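Long-range contact in thiaminase-I (Naegleria gruberi, PDB 4HCW), which belongs to the thiaminase I family and has the two-lobed alpha/beta architecture of periplasmic-binding-protein-like folds: residues A[27-39]-A[285-299]. Numbering follows the deposited sequence.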
# COMPACT_ATOMS: atom_id res chain seq x y z
N VAL A 27 -14.36 9.47 12.23
CA VAL A 27 -14.31 8.07 12.64
C VAL A 27 -13.18 7.33 11.93
O VAL A 27 -13.20 7.16 10.72
CB VAL A 27 -15.64 7.35 12.35
CG1 VAL A 27 -15.54 5.88 12.73
CG2 VAL A 27 -16.78 8.03 13.09
N LYS A 28 -12.19 6.89 12.71
CA LYS A 28 -11.05 6.16 12.16
C LYS A 28 -11.30 4.66 12.19
O LYS A 28 -11.72 4.12 13.21
CB LYS A 28 -9.78 6.49 12.95
CG LYS A 28 -9.25 7.90 12.72
CD LYS A 28 -8.88 8.56 14.04
CE LYS A 28 -7.60 9.37 13.92
NZ LYS A 28 -6.41 8.48 13.76
N LEU A 29 -11.03 4.00 11.07
CA LEU A 29 -11.20 2.55 10.98
C LEU A 29 -10.24 1.83 11.91
O LEU A 29 -10.53 0.75 12.41
CB LEU A 29 -10.99 2.08 9.54
CG LEU A 29 -11.20 0.59 9.28
CD1 LEU A 29 -12.65 0.20 9.51
CD2 LEU A 29 -10.74 0.20 7.88
N ILE A 30 -9.08 2.44 12.14
CA ILE A 30 -8.06 1.86 13.01
C ILE A 30 -8.57 1.75 14.45
O ILE A 30 -8.17 0.85 15.19
CB ILE A 30 -6.74 2.67 12.95
CG1 ILE A 30 -5.62 1.93 13.70
CG2 ILE A 30 -6.93 4.08 13.50
CD1 ILE A 30 -5.35 0.54 13.17
N ASN A 31 -9.47 2.66 14.83
CA ASN A 31 -10.06 2.62 16.16
C ASN A 31 -11.11 1.52 16.29
O ASN A 31 -11.23 0.89 17.34
CB ASN A 31 -10.67 3.98 16.52
CG ASN A 31 -9.62 5.04 16.75
OD1 ASN A 31 -8.48 4.74 17.12
ND2 ASN A 31 -10.00 6.30 16.54
N LEU A 32 -11.86 1.30 15.21
CA LEU A 32 -12.86 0.24 15.19
C LEU A 32 -12.20 -1.13 15.30
O LEU A 32 -12.70 -2.01 16.00
CB LEU A 32 -13.71 0.32 13.92
CG LEU A 32 -14.57 1.58 13.75
CD1 LEU A 32 -15.45 1.45 12.51
CD2 LEU A 32 -15.41 1.83 14.99
N ILE A 33 -11.09 -1.30 14.60
CA ILE A 33 -10.34 -2.55 14.63
C ILE A 33 -9.68 -2.76 15.99
O ILE A 33 -9.68 -3.87 16.52
CB ILE A 33 -9.28 -2.61 13.51
CG1 ILE A 33 -9.96 -2.56 12.14
CG2 ILE A 33 -8.43 -3.86 13.63
CD1 ILE A 33 -9.00 -2.69 10.98
N LYS A 34 -9.11 -1.69 16.54
CA LYS A 34 -8.45 -1.75 17.84
C LYS A 34 -9.39 -2.20 18.95
O LYS A 34 -8.98 -2.90 19.88
CB LYS A 34 -7.84 -0.39 18.19
CG LYS A 34 -6.32 -0.35 18.10
CD LYS A 34 -5.80 1.07 18.17
CE LYS A 34 -6.27 1.79 19.42
NZ LYS A 34 -5.82 3.21 19.44
N ASP A 35 -10.66 -1.81 18.85
CA ASP A 35 -11.65 -2.15 19.87
C ASP A 35 -12.12 -3.60 19.77
O ASP A 35 -12.89 -4.07 20.60
CB ASP A 35 -12.84 -1.19 19.81
CG ASP A 35 -12.47 0.24 20.14
OD1 ASP A 35 -11.50 0.44 20.90
OD2 ASP A 35 -13.15 1.16 19.64
N VAL A 36 -11.66 -4.29 18.73
CA VAL A 36 -12.04 -5.68 18.50
C VAL A 36 -10.93 -6.64 18.94
O VAL A 36 -11.19 -7.76 19.38
CB VAL A 36 -12.38 -5.92 17.01
CG1 VAL A 36 -12.65 -7.39 16.74
CG2 VAL A 36 -13.58 -5.08 16.61
N LEU A 37 -9.69 -6.18 18.83
CA LEU A 37 -8.53 -6.99 19.18
C LEU A 37 -8.48 -7.30 20.68
O LEU A 37 -8.79 -6.44 21.51
CB LEU A 37 -7.24 -6.28 18.75
CG LEU A 37 -7.21 -5.83 17.29
CD1 LEU A 37 -5.88 -5.18 16.96
CD2 LEU A 37 -7.49 -7.00 16.36
N PRO A 38 -8.09 -8.54 21.03
CA PRO A 38 -8.00 -8.99 22.42
C PRO A 38 -6.77 -8.43 23.12
O PRO A 38 -5.69 -8.38 22.53
CB PRO A 38 -7.87 -10.51 22.27
CG PRO A 38 -7.21 -10.70 20.95
CD PRO A 38 -7.75 -9.61 20.07
N THR A 39 -6.94 -8.02 24.38
CA THR A 39 -5.84 -7.45 25.15
C THR A 39 -5.25 -8.46 26.13
O THR A 39 -4.46 -8.10 27.01
CB THR A 39 -6.29 -6.20 25.92
OG1 THR A 39 -7.47 -6.49 26.66
CG2 THR A 39 -6.57 -5.06 24.95
N ASN A 285 -4.52 -13.77 14.48
CA ASN A 285 -5.81 -13.14 14.70
C ASN A 285 -6.02 -11.96 13.76
O ASN A 285 -7.06 -11.85 13.12
CB ASN A 285 -5.93 -12.67 16.15
CG ASN A 285 -7.31 -12.13 16.47
OD1 ASN A 285 -8.32 -12.68 16.03
ND2 ASN A 285 -7.36 -11.05 17.23
N LEU A 286 -5.02 -11.09 13.67
CA LEU A 286 -5.09 -9.90 12.82
C LEU A 286 -5.34 -10.22 11.35
O LEU A 286 -5.90 -9.40 10.62
CB LEU A 286 -3.81 -9.07 12.95
CG LEU A 286 -3.72 -8.08 14.10
CD1 LEU A 286 -2.33 -7.48 14.17
CD2 LEU A 286 -4.76 -6.98 13.94
N LEU A 287 -4.94 -11.41 10.92
CA LEU A 287 -4.99 -11.77 9.51
C LEU A 287 -6.12 -12.73 9.16
O LEU A 287 -6.50 -12.84 7.99
CB LEU A 287 -3.65 -12.35 9.06
CG LEU A 287 -2.42 -11.48 9.34
CD1 LEU A 287 -1.16 -12.14 8.80
CD2 LEU A 287 -2.59 -10.10 8.75
N THR A 288 -6.66 -13.43 10.15
CA THR A 288 -7.66 -14.46 9.88
C THR A 288 -9.02 -14.21 10.53
O THR A 288 -10.01 -14.83 10.15
CB THR A 288 -7.16 -15.86 10.29
OG1 THR A 288 -6.91 -15.90 11.70
CG2 THR A 288 -5.87 -16.21 9.54
N ASN A 289 -9.07 -13.31 11.51
CA ASN A 289 -10.33 -12.98 12.18
C ASN A 289 -11.33 -12.38 11.20
O ASN A 289 -11.09 -11.33 10.61
CB ASN A 289 -10.09 -12.02 13.34
CG ASN A 289 -11.27 -11.93 14.30
OD1 ASN A 289 -12.43 -11.93 13.88
ND2 ASN A 289 -10.97 -11.86 15.59
N THR A 290 -12.46 -13.06 11.04
CA THR A 290 -13.48 -12.66 10.07
C THR A 290 -14.08 -11.29 10.38
O THR A 290 -14.50 -10.57 9.48
CB THR A 290 -14.61 -13.70 9.96
OG1 THR A 290 -15.23 -13.86 11.23
CG2 THR A 290 -14.05 -15.03 9.49
N LEU A 291 -14.13 -10.93 11.66
CA LEU A 291 -14.67 -9.64 12.06
C LEU A 291 -13.72 -8.51 11.66
O LEU A 291 -14.16 -7.45 11.23
CB LEU A 291 -14.94 -9.60 13.57
CG LEU A 291 -15.56 -8.30 14.09
CD1 LEU A 291 -16.80 -7.93 13.29
CD2 LEU A 291 -15.91 -8.43 15.57
N VAL A 292 -12.42 -8.75 11.80
CA VAL A 292 -11.42 -7.78 11.39
C VAL A 292 -11.44 -7.65 9.87
O VAL A 292 -11.37 -6.54 9.33
CB VAL A 292 -10.01 -8.19 11.85
CG1 VAL A 292 -8.98 -7.19 11.35
CG2 VAL A 292 -9.96 -8.28 13.37
N LEU A 293 -11.53 -8.78 9.18
CA LEU A 293 -11.60 -8.80 7.72
C LEU A 293 -12.83 -8.06 7.22
O LEU A 293 -12.76 -7.29 6.26
CB LEU A 293 -11.60 -10.23 7.19
CG LEU A 293 -10.33 -11.05 7.43
CD1 LEU A 293 -10.45 -12.43 6.80
CD2 LEU A 293 -9.10 -10.32 6.90
N ASP A 294 -13.97 -8.28 7.87
CA ASP A 294 -15.21 -7.63 7.49
C ASP A 294 -15.13 -6.12 7.69
O ASP A 294 -15.65 -5.34 6.89
CB ASP A 294 -16.40 -8.20 8.26
CG ASP A 294 -16.78 -9.60 7.79
OD1 ASP A 294 -16.60 -9.89 6.59
OD2 ASP A 294 -17.27 -10.40 8.62
N LEU A 295 -14.47 -5.71 8.77
CA LEU A 295 -14.27 -4.29 9.05
C LEU A 295 -13.34 -3.65 8.03
O LEU A 295 -13.54 -2.51 7.63
CB LEU A 295 -13.73 -4.09 10.47
CG LEU A 295 -14.73 -4.29 11.61
CD1 LEU A 295 -14.01 -4.31 12.95
CD2 LEU A 295 -15.79 -3.20 11.59
N LEU A 296 -12.33 -4.41 7.62
CA LEU A 296 -11.42 -3.95 6.57
C LEU A 296 -12.18 -3.75 5.26
O LEU A 296 -11.86 -2.85 4.49
CB LEU A 296 -10.28 -4.96 6.36
CG LEU A 296 -9.20 -5.03 7.43
CD1 LEU A 296 -8.22 -6.15 7.13
CD2 LEU A 296 -8.47 -3.70 7.53
N GLY A 297 -13.18 -4.59 5.03
CA GLY A 297 -14.00 -4.49 3.84
C GLY A 297 -14.83 -3.23 3.80
O GLY A 297 -15.19 -2.74 2.72
N LEU A 298 -15.15 -2.68 4.97
CA LEU A 298 -15.94 -1.46 5.06
C LEU A 298 -15.12 -0.25 4.62
O LEU A 298 -15.67 0.76 4.19
CB LEU A 298 -16.47 -1.26 6.48
CG LEU A 298 -17.36 -2.38 7.03
CD1 LEU A 298 -17.81 -2.05 8.45
CD2 LEU A 298 -18.55 -2.62 6.12
N GLY A 299 -13.80 -0.36 4.75
CA GLY A 299 -12.91 0.72 4.37
C GLY A 299 -12.19 0.45 3.06
O GLY A 299 -11.26 1.17 2.69
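Ile33 and Leu37 put their branched ends against Val292, Leu296 and Leu286 in a contact made largely of apolar packing, with no hydrogen bond between 27-39 and 285-299. Beta-branched Ile33 can serve two partners because its branches point different ways: CG2 faces Val292 CG1, while CG1, anti to the carbonyl carbon (chi1 -63°), carries CD1 to within 3.6 Å of Leu296 CD2, the two side chains crossing at about a right angle. Leu37, long enough to reach inward, likewise lies across Leu286, its CD2 3.6 Å from Leu286 CD2, and also meets Val292 CG2. At the partly exposed margin Val36 gives one methyl to each of two leucines, CG1 lying 3.6 Å from Leu291 CD2 and CG2 3.8 Å from Leu295 CD1. Leu29, the first residue of helix 29-34, rests its methyls on backbone, CD1 at Leu295 O and CD2 near Gly299 CA, where the absence of a side chain permits close approach.

Asn285 and Pro38 come from opposite directions, and the amide nitrogen ND2 meets the ring at CD and CG. The two asparagines bond to each other within 285-299: Asn285 OD1 accepts from Asn289 ND2 (2.8 Å), and Asn289 OD1 caps helix 290-298 by accepting from Leu291 N (3.0 Å, N-H...O 148°). These bonds probably steady both amides where helix 275-288 gives way to helix 290-298.

Leu13 of strand 8-13 backs Leu37 and Leu286. Helices 29-34 and 290-298, axes 10.1 Å apart, form a nearly antiparallel pair (167°) in the helical layer flanking the mixed sheet of an alpha/beta fold.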